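Local coordinates for protein endoglucanase (Bacillus akibai, PDB 1UWW) that hydrolyses internal beta-1,4-glucosidic linkages in cellulose, this chain being its family 28 carbohydrate-binding module, specific for non-crystalline cellulose, at residues 16-20 / 76-81; 86-92 / 185-191. All blocks are in the same frame, centred on the assembly; numbering follows the deposited sequence.

Overall arrangement
Following the chain from its N terminus, the loop 16-20 runs ahead of the first strand, and contact 1 closes when 76-81, the end of strand 73-77 and the turn after it, packs against that loop. Contact 2 opens only afterwards, at 86-92, and closes at the C terminus, where 185-191 pairs with it; the two closures therefore follow in series and neither crosses the other. Contact 1 ties the N-terminal loop to the five-stranded sheet, while contact 2 joins neighbouring strands of the six-stranded one. They meet directly: Ser20 N lies 2.9 Å from Val186 O, a probable hydrogen bond, and Pro19 rests on Arg187.

Contact 1: 16-20 / 76-81; sequences AVLPS and FWKSDL
Ala16 CB lies 3.8 Å from Phe76 CE1, and Leu18 CB comes to 3.9 Å from CZ of the same ring. With CG anti to the backbone N (chi1 -180°), Phe76 holds its ring out toward the 16-20 loop. Ala16 CB also sits in van der Waals contact with Trp77 O at 3.3 Å, and the CB-CG part of Lys78 lies by it, CG 4.1 Å from Ala16 CB. Further along, Leu18 and Leu81 cross at about a right angle, and their methyl groups CD2 and CD1 meet at 3.8 Å.

In the fold, this is where the loop ahead of strand 30-32 lies over the end of strand 73-77 in the five-stranded sheet of the beta-sandwich; the ring of Trp30, on strand 30-32, also meets that of Phe76, the planes about 30° apart, and Phe188 of the other sheet touches both leucines.

The side-chain hydrogen bonds stay on their own side of the contact. Ser20 OG donates to Val17 O at 2.7 Å, in the carbonyl plane, and accepts from Trp30 NE1; the same Val17 O stands 3.7 Å from Phe76 CZ. Lys78 is bent at chi3 and chi4, and its NZ donates to Ser79 O at 3.2 Å.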
ATOM      1  N   ALA A  16     -16.416   2.698 -22.678  1.00 24.69           N
ATOM      2  CA  ALA A  16     -15.303   2.057 -22.001  1.00 24.57           C
ATOM      3  C   ALA A  16     -14.470   1.271 -22.988  1.00 25.00           C
ATOM      4  O   ALA A  16     -14.971   0.362 -23.658  1.00 25.68           O
ATOM      5  CB  ALA A  16     -15.804   1.157 -20.877  1.00 23.95           C
ATOM      6  N   VAL A  17     -13.206   1.668 -23.093  1.00 24.39           N
ATOM      7  CA  VAL A  17     -12.234   1.070 -24.018  1.00 25.37           C
ATOM      8  C   VAL A  17     -10.949   0.826 -23.233  1.00 23.78           C
ATOM      9  O   VAL A  17     -10.464   1.722 -22.577  1.00 22.16           O
ATOM     10  CB  VAL A  17     -11.945   2.024 -25.229  1.00 26.59           C
ATOM     11  CG1 VAL A  17     -10.850   1.488 -26.133  1.00 26.56           C
ATOM     12  CG2 VAL A  17     -13.215   2.261 -26.053  1.00 29.22           C
ATOM     13  N   LEU A  18     -10.411  -0.366 -23.321  1.00 22.38           N
ATOM     14  CA  LEU A  18      -9.174  -0.726 -22.664  1.00 23.52           C
ATOM     15  C   LEU A  18      -8.340  -1.520 -23.682  1.00 23.43           C
ATOM     16  O   LEU A  18      -8.908  -2.485 -24.263  1.00 25.63           O
ATOM     17  CB  LEU A  18      -9.554  -1.503 -21.398  1.00 24.61           C
ATOM     18  CG  LEU A  18      -8.452  -1.699 -20.379  1.00 23.94           C
ATOM     19  CD1 LEU A  18      -8.138  -0.427 -19.634  1.00 21.51           C
ATOM     20  CD2 LEU A  18      -8.822  -2.830 -19.460  1.00 25.49           C
ATOM     21  N   PRO A  19      -7.068  -1.183 -23.981  1.00 22.78           N
ATOM     22  CA  PRO A  19      -6.307  -0.036 -23.422  1.00 21.48           C
ATOM     23  C   PRO A  19      -6.919   1.342 -23.660  1.00 20.57           C
ATOM     24  O   PRO A  19      -7.469   1.651 -24.729  1.00 19.50           O
ATOM     25  CB  PRO A  19      -4.951  -0.141 -24.122  1.00 22.24           C
ATOM     26  CG  PRO A  19      -4.830  -1.636 -24.446  1.00 23.35           C
ATOM     27  CD  PRO A  19      -6.209  -2.022 -24.840  1.00 24.29           C
ATOM     28  N   SER A  20      -6.804   2.200 -22.649  1.00 18.71           N
ATOM     29  CA  SER A  20      -7.356   3.550 -22.689  1.00 18.07           C
ATOM     30  C   SER A  20      -6.248   4.536 -23.086  1.00 18.08           C
ATOM     31  O   SER A  20      -5.281   4.727 -22.358  1.00 18.14           O
ATOM     32  CB  SER A  20      -7.963   3.933 -21.324  1.00 18.34           C
ATOM     33  OG  SER A  20      -8.827   2.928 -20.800  1.00 18.35           O
ATOM     34  N   PHE A  76     -13.642   2.671 -13.551  1.00 18.57           N
ATOM     35  CA  PHE A  76     -13.767   2.198 -14.929  1.00 17.93           C
ATOM     36  C   PHE A  76     -14.619   0.936 -14.939  1.00 18.72           C
ATOM     37  O   PHE A  76     -14.173  -0.101 -14.494  1.00 18.09           O
ATOM     38  CB  PHE A  76     -12.371   1.931 -15.503  1.00 18.32           C
ATOM     39  CG  PHE A  76     -12.360   1.448 -16.906  1.00 17.95           C
ATOM     40  CD1 PHE A  76     -12.466   2.328 -17.980  1.00 18.49           C
ATOM     41  CD2 PHE A  76     -12.221   0.104 -17.176  1.00 18.63           C
ATOM     42  CE1 PHE A  76     -12.395   1.861 -19.282  1.00 18.72           C
ATOM     43  CE2 PHE A  76     -12.183  -0.353 -18.475  1.00 19.50           C
ATOM     44  CZ  PHE A  76     -12.275   0.524 -19.526  1.00 19.63           C
ATOM     45  N   TRP A  77     -15.843   1.039 -15.439  1.00 19.03           N
ATOM     46  CA  TRP A  77     -16.753  -0.089 -15.542  1.00 18.94           C
ATOM     47  C   TRP A  77     -16.730  -0.665 -16.943  1.00 19.79           C
ATOM     48  O   TRP A  77     -16.927   0.059 -17.928  1.00 21.54           O
ATOM     49  CB  TRP A  77     -18.190   0.323 -15.187  1.00 19.58           C
ATOM     50  CG  TRP A  77     -18.385   0.619 -13.714  1.00 20.06           C
ATOM     51  CD1 TRP A  77     -17.753   1.565 -12.964  1.00 19.27           C
ATOM     52  CD2 TRP A  77     -19.275  -0.060 -12.804  1.00 20.55           C
ATOM     53  NE1 TRP A  77     -18.176   1.510 -11.657  1.00 21.10           N
ATOM     54  CE2 TRP A  77     -19.116   0.529 -11.536  1.00 21.26           C
ATOM     55  CE3 TRP A  77     -20.197  -1.110 -12.941  1.00 21.53           C
ATOM     56  CZ2 TRP A  77     -19.837   0.113 -10.421  1.00 22.45           C
ATOM     57  CZ3 TRP A  77     -20.922  -1.509 -11.823  1.00 21.40           C
ATOM     58  CH2 TRP A  77     -20.734  -0.905 -10.593  1.00 22.28           C
ATOM     59  N   LYS A  78     -16.538  -1.970 -17.062  1.00 20.75           N
ATOM     60  CA  LYS A  78     -16.603  -2.642 -18.345  1.00 22.94           C
ATOM     61  C   LYS A  78     -16.986  -4.087 -18.163  1.00 23.21           C
ATOM     62  O   LYS A  78     -16.478  -4.764 -17.277  1.00 22.00           O
ATOM     63  CB  LYS A  78     -15.243  -2.552 -19.039  1.00 23.93           C
ATOM     64  CG  LYS A  78     -15.270  -2.917 -20.509  1.00 25.75           C
ATOM     65  CD  LYS A  78     -13.885  -2.917 -21.172  1.00 27.95           C
ATOM     66  CE  LYS A  78     -13.746  -4.028 -22.241  1.00 32.32           C
ATOM     67  NZ  LYS A  78     -13.251  -5.286 -21.624  1.00 34.18           N
ATOM     68  N   SER A  79     -17.907  -4.560 -19.006  1.00 25.02           N
ATOM     69  CA  SER A  79     -18.161  -5.986 -19.138  1.00 26.76           C
ATOM     70  C   SER A  79     -16.917  -6.711 -19.675  1.00 26.46           C
ATOM     71  O   SER A  79     -16.065  -6.130 -20.362  1.00 27.95           O
ATOM     72  CB  SER A  79     -19.378  -6.248 -20.047  1.00 27.47           C
ATOM     73  OG  SER A  79     -19.210  -5.685 -21.327  1.00 32.43           O
ATOM     74  N   ASP A  80     -16.814  -7.983 -19.344  1.00 27.15           N
ATOM     75  CA  ASP A  80     -15.708  -8.823 -19.757  1.00 27.40           C
ATOM     76  C   ASP A  80     -14.351  -8.226 -19.379  1.00 25.26           C
ATOM     77  O   ASP A  80     -13.372  -8.358 -20.103  1.00 27.41           O
ATOM     78  CB  ASP A  80     -15.789  -9.136 -21.267  1.00 28.00           C
ATOM     79  CG  ASP A  80     -16.975 -10.029 -21.617  1.00 32.95           C
ATOM     80  OD1 ASP A  80     -17.245 -11.023 -20.897  1.00 37.74           O
ATOM     81  OD2 ASP A  80     -17.702  -9.811 -22.611  1.00 37.94           O
ATOM     82  N   LEU A  81     -14.319  -7.555 -18.218  1.00 23.49           N
ATOM     83  CA  LEU A  81     -13.071  -7.093 -17.634  1.00 21.30           C
ATOM     84  C   LEU A  81     -12.451  -8.248 -16.880  1.00 20.79           C
ATOM     85  O   LEU A  81     -13.006  -8.695 -15.877  1.00 21.64           O
ATOM     86  CB  LEU A  81     -13.323  -5.919 -16.685  1.00 21.58           C
ATOM     87  CG  LEU A  81     -12.108  -5.214 -16.094  1.00 20.15           C
ATOM     88  CD1 LEU A  81     -11.317  -4.492 -17.176  1.00 22.98           C
ATOM     89  CD2 LEU A  81     -12.567  -4.206 -15.033  1.00 21.59           C
TER

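Contact 2: 86-92 / 185-191; sequences NDYVTFD and NVRFEGA. With CA (calcium ion), chain E.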
ATOM      1  N   ASN A  86      -2.469 -11.805 -18.359  1.00 20.53           N
ATOM      2  CA  ASN A  86      -1.686 -10.635 -18.003  1.00 20.36           C
ATOM      3  C   ASN A  86      -1.261 -10.641 -16.558  1.00 19.86           C
ATOM      4  O   ASN A  86      -1.911 -11.222 -15.694  1.00 19.23           O
ATOM      5  CB  ASN A  86      -2.511  -9.397 -18.302  1.00 20.37           C
ATOM      6  CG  ASN A  86      -2.765  -9.241 -19.775  1.00 20.76           C
ATOM      7  OD1 ASN A  86      -1.811  -9.084 -20.531  1.00 24.81           O
ATOM      8  ND2 ASN A  86      -4.013  -9.338 -20.196  1.00 22.41           N
ATOM      9  N   ASP A  87      -0.149  -9.966 -16.301  1.00 19.45           N
ATOM     10  CA  ASP A  87       0.448  -9.931 -14.987  1.00 19.70           C
ATOM     11  C   ASP A  87       0.395  -8.576 -14.308  1.00 18.84           C
ATOM     12  O   ASP A  87       0.523  -8.520 -13.095  1.00 18.71           O
ATOM     13  CB  ASP A  87       1.897 -10.426 -15.045  1.00 20.60           C
ATOM     14  CG  ASP A  87       1.996 -11.802 -15.630  1.00 26.09           C
ATOM     15  OD1 ASP A  87       1.174 -12.689 -15.289  1.00 25.03           O
ATOM     16  OD2 ASP A  87       2.831 -12.078 -16.516  1.00 31.32           O
ATOM     17  N   TYR A  88       0.192  -7.516 -15.089  1.00 18.69           N
ATOM     18  CA  TYR A  88       0.240  -6.138 -14.585  1.00 18.79           C
ATOM     19  C   TYR A  88      -0.865  -5.316 -15.164  1.00 18.09           C
ATOM     20  O   TYR A  88      -1.365  -5.586 -16.249  1.00 18.35           O
ATOM     21  CB  TYR A  88       1.562  -5.421 -14.955  1.00 19.85           C
ATOM     22  CG  TYR A  88       2.798  -6.138 -14.493  1.00 22.51           C
ATOM     23  CD1 TYR A  88       3.297  -5.955 -13.202  1.00 25.05           C
ATOM     24  CD2 TYR A  88       3.443  -7.037 -15.326  1.00 23.21           C
ATOM     25  CE1 TYR A  88       4.423  -6.649 -12.766  1.00 26.10           C
ATOM     26  CE2 TYR A  88       4.571  -7.733 -14.891  1.00 27.33           C
ATOM     27  CZ  TYR A  88       5.040  -7.533 -13.622  1.00 28.99           C
ATOM     28  OH  TYR A  88       6.159  -8.227 -13.210  1.00 33.34           O
ATOM     29  N   VAL A  89      -1.280  -4.287 -14.413  1.00 18.04           N
ATOM     30  CA  VAL A  89      -1.929  -3.108 -14.959  1.00 17.93           C
ATOM     31  C   VAL A  89      -0.863  -2.032 -14.969  1.00 17.94           C
ATOM     32  O   VAL A  89      -0.148  -1.812 -13.991  1.00 17.45           O
ATOM     33  CB  VAL A  89      -3.140  -2.694 -14.121  1.00 17.77           C
ATOM     34  CG1 VAL A  89      -3.671  -1.297 -14.504  1.00 19.84           C
ATOM     35  CG2 VAL A  89      -4.258  -3.723 -14.307  1.00 19.78           C
ATOM     36  N   THR A  90      -0.699  -1.416 -16.127  1.00 17.07           N
ATOM     37  CA  THR A  90       0.226  -0.299 -16.302  1.00 17.51           C
ATOM     38  C   THR A  90      -0.473   0.940 -16.823  1.00 16.88           C
ATOM     39  O   THR A  90      -1.478   0.873 -17.512  1.00 16.49           O
ATOM     40  CB  THR A  90       1.356  -0.674 -17.265  1.00 18.51           C
ATOM     41  OG1 THR A  90       0.847  -0.893 -18.588  1.00 22.13           O
ATOM     42  CG2 THR A  90       2.012  -1.985 -16.846  1.00 20.44           C
ATOM     43  N   PHE A  91       0.064   2.084 -16.450  1.00 16.81           N
ATOM     44  CA  PHE A  91      -0.302   3.342 -17.056  1.00 15.79           C
ATOM     45  C   PHE A  91       0.842   4.342 -16.902  1.00 16.08           C
ATOM     46  O   PHE A  91       1.676   4.218 -16.015  1.00 17.27           O
ATOM     47  CB  PHE A  91      -1.640   3.926 -16.519  1.00 16.74           C
ATOM     48  CG  PHE A  91      -1.718   4.150 -15.027  1.00 17.53           C
ATOM     49  CD1 PHE A  91      -2.084   3.108 -14.167  1.00 18.18           C
ATOM     50  CD2 PHE A  91      -1.547   5.421 -14.495  1.00 17.45           C
ATOM     51  CE1 PHE A  91      -2.236   3.341 -12.790  1.00 18.76           C
ATOM     52  CE2 PHE A  91      -1.697   5.648 -13.143  1.00 18.80           C
ATOM     53  CZ  PHE A  91      -2.019   4.591 -12.303  1.00 19.72           C
ATOM     54  N   ASP A  92       0.847   5.319 -17.802  1.00 15.49           N
ATOM     55  CA  ASP A  92       1.702   6.499 -17.641  1.00 16.39           C
ATOM     56  C   ASP A  92       1.005   7.498 -16.735  1.00 17.27           C
ATOM     57  O   ASP A  92      -0.161   7.810 -16.932  1.00 17.02           O
ATOM     58  CB  ASP A  92       1.990   7.146 -19.002  1.00 17.41           C
ATOM     59  CG  ASP A  92       2.766   6.247 -19.893  1.00 18.70           C
ATOM     60  OD1 ASP A  92       3.881   5.809 -19.527  1.00 20.85           O
ATOM     61  OD2 ASP A  92       2.283   5.863 -20.986  1.00 22.17           O
ATOM     62  N   ASN A 185      -2.652   5.611 -21.353  1.00 16.22           N
ATOM     63  CA  ASN A 185      -2.262   4.249 -21.746  1.00 16.55           C
ATOM     64  C   ASN A 185      -2.552   3.209 -20.661  1.00 16.38           C
ATOM     65  O   ASN A 185      -1.714   2.378 -20.344  1.00 18.35           O
ATOM     66  CB  ASN A 185      -0.810   4.189 -22.219  1.00 17.26           C
ATOM     67  CG  ASN A 185      -0.539   5.149 -23.323  1.00 18.33           C
ATOM     68  OD1 ASN A 185      -1.252   5.150 -24.326  1.00 18.10           O
ATOM     69  ND2 ASN A 185       0.456   6.002 -23.142  1.00 19.45           N
ATOM     70  N   VAL A 186      -3.752   3.266 -20.091  1.00 17.04           N
ATOM     71  CA  VAL A 186      -4.125   2.299 -19.062  1.00 16.62           C
ATOM     72  C   VAL A 186      -4.393   0.964 -19.729  1.00 18.13           C
ATOM     73  O   VAL A 186      -5.193   0.887 -20.627  1.00 18.00           O
ATOM     74  CB  VAL A 186      -5.371   2.722 -18.227  1.00 17.44           C
ATOM     75  CG1 VAL A 186      -5.540   1.768 -17.035  1.00 18.38           C
ATOM     76  CG2 VAL A 186      -5.303   4.161 -17.776  1.00 18.19           C
ATOM     77  N   ARG A 187      -3.713  -0.076 -19.287  1.00 17.29           N
ATOM     78  CA  ARG A 187      -3.899  -1.416 -19.869  1.00 18.15           C
ATOM     79  C   ARG A 187      -3.439  -2.533 -18.960  1.00 18.75           C
ATOM     80  O   ARG A 187      -2.664  -2.323 -18.053  1.00 19.27           O
ATOM     81  CB  ARG A 187      -3.126  -1.517 -21.162  1.00 19.75           C
ATOM     82  CG  ARG A 187      -1.665  -1.315 -21.036  1.00 21.55           C
ATOM     83  CD  ARG A 187      -0.949  -1.596 -22.335  1.00 27.95           C
ATOM     84  NE  ARG A 187      -0.988  -3.032 -22.614  1.00 32.89           N
ATOM     85  CZ  ARG A 187      -0.729  -3.607 -23.793  1.00 36.57           C
ATOM     86  NH1 ARG A 187      -0.398  -2.874 -24.849  1.00 36.83           N
ATOM     87  NH2 ARG A 187      -0.792  -4.931 -23.911  1.00 38.04           N
ATOM     88  N   PHE A 188      -3.918  -3.743 -19.237  1.00 19.39           N
ATOM     89  CA  PHE A 188      -3.271  -4.941 -18.740  1.00 19.73           C
ATOM     90  C   PHE A 188      -2.100  -5.296 -19.651  1.00 20.27           C
ATOM     91  O   PHE A 188      -2.177  -5.106 -20.857  1.00 21.40           O
ATOM     92  CB  PHE A 188      -4.249  -6.129 -18.769  1.00 18.66           C
ATOM     93  CG  PHE A 188      -5.322  -6.107 -17.720  1.00 18.84           C
ATOM     94  CD1 PHE A 188      -5.088  -6.585 -16.448  1.00 19.83           C
ATOM     95  CD2 PHE A 188      -6.576  -5.661 -18.018  1.00 21.84           C
ATOM     96  CE1 PHE A 188      -6.092  -6.592 -15.498  1.00 21.46           C
ATOM     97  CE2 PHE A 188      -7.572  -5.664 -17.063  1.00 23.82           C
ATOM     98  CZ  PHE A 188      -7.318  -6.117 -15.802  1.00 22.92           C
ATOM     99  N   GLU A 189      -1.025  -5.821 -19.089  1.00 20.09           N
ATOM    100  CA  GLU A 189       0.066  -6.339 -19.906  1.00 22.21           C
ATOM    101  C   GLU A 189       0.752  -7.533 -19.281  1.00 22.48           C
ATOM    102  O   GLU A 189       0.606  -7.801 -18.100  1.00 20.59           O
ATOM    103  CB  GLU A 189       1.041  -5.241 -20.340  1.00 25.17           C
ATOM    104  CG  GLU A 189       1.854  -4.582 -19.286  1.00 28.49           C
ATOM    105  CD  GLU A 189       2.839  -3.578 -19.899  1.00 33.29           C
ATOM    106  OE1 GLU A 189       2.444  -2.426 -20.261  1.00 33.53           O
ATOM    107  OE2 GLU A 189       4.028  -3.964 -20.051  1.00 37.75           O
ATOM    108  N   GLY A 190       1.481  -8.263 -20.120  1.00 23.92           N
ATOM    109  CA  GLY A 190       2.093  -9.528 -19.739  1.00 25.72           C
ATOM    110  C   GLY A 190       3.439  -9.285 -19.106  1.00 28.64           C
ATOM    111  O   GLY A 190       4.009  -8.054 -18.827  1.00 30.18           O
ATOM    112  N   ALA A 191       3.941 -10.212 -18.292  1.00 31.89           N
ATOM    113  CA  ALA A 191       5.264 -10.030 -17.691  1.00 32.76           C
ATOM    114  C   ALA A 191       6.334 -10.166 -18.765  1.00 34.39           C
ATOM    115  O   ALA A 191       6.052 -10.670 -19.862  1.00 36.25           O
ATOM    116  CB  ALA A 191       5.510 -11.021 -16.555  1.00 33.14           C
TER
HETATM  117 CA    CA E1194       4.605   3.935 -20.610  1.00 36.81          CA
HETATM  118  O   HOH W   1       0.786   1.481 -20.234  1.00 23.62           O
HETATM  119  O   HOH W   2       3.334   4.031 -22.747  1.00 36.42           O
HETATM  120  O   HOH W   3       5.889   5.142 -21.293  1.00 32.56           O
HETATM  121  O   HOH W   4       6.169   2.611 -22.108  1.00 46.53           O
HETATM  122  O   HOH W   5       2.904   2.684 -19.323  1.00 27.56           O
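Phe188 lays its ring beside Val89, CE1 lying 3.6 Å from Val89 CG2, and its CB is overlapped by the amide of Asn86, whose plane is turned 24° from that of the ring. Val89 and Phe188 are a non-hydrogen-bonded pair on the face that looks toward the other sheet, where Leu109 and Phe111 of strand 104-111 pack on them. Phe91 CB and Val186 CG2 also touch.

The backbones run antiparallel in the six-stranded sheet of this beta-sandwich binding module. Thr90 pairs with Arg187 through two hydrogen bonds, and Tyr88 with Glu189 likewise. Next to the latter pair a classic beta bulge sets both Asp87 and Tyr88 against Glu189, so that Glu189 O accepts from two backbone N-H groups, at 2.9 Å from Asp87 N and 3.1 Å from Tyr88 N.

On the other face, Thr90 OG1 donates to Glu189 OE1 at 2.8 Å, meeting it from above the carboxylate plane. Thr90 chi1 of 66° puts OG1 between the backbone N and the carbonyl carbon, where it also accepts from a water that donates to Asn185 O. The Tyr88 ring turns its edge to Ala191 CA, and Lys148 makes a cation-pi contact with it.

At the far end Asp92 OD1 binds a calcium ion at 2.3 Å, a site shared with Glu146 and four waters, and is also hydrogen-bonded by His144, while OD2 takes a nearly straight bond (169°) from Asn185 ND2 at 2.8 Å. Carboxylate and amide planes stand almost perpendicular, yet OD2 lies in the amide plane. With the metal on OD1, these bonds probably fix the rotation of the carboxylate. A calcium-bound water also donates to OD2.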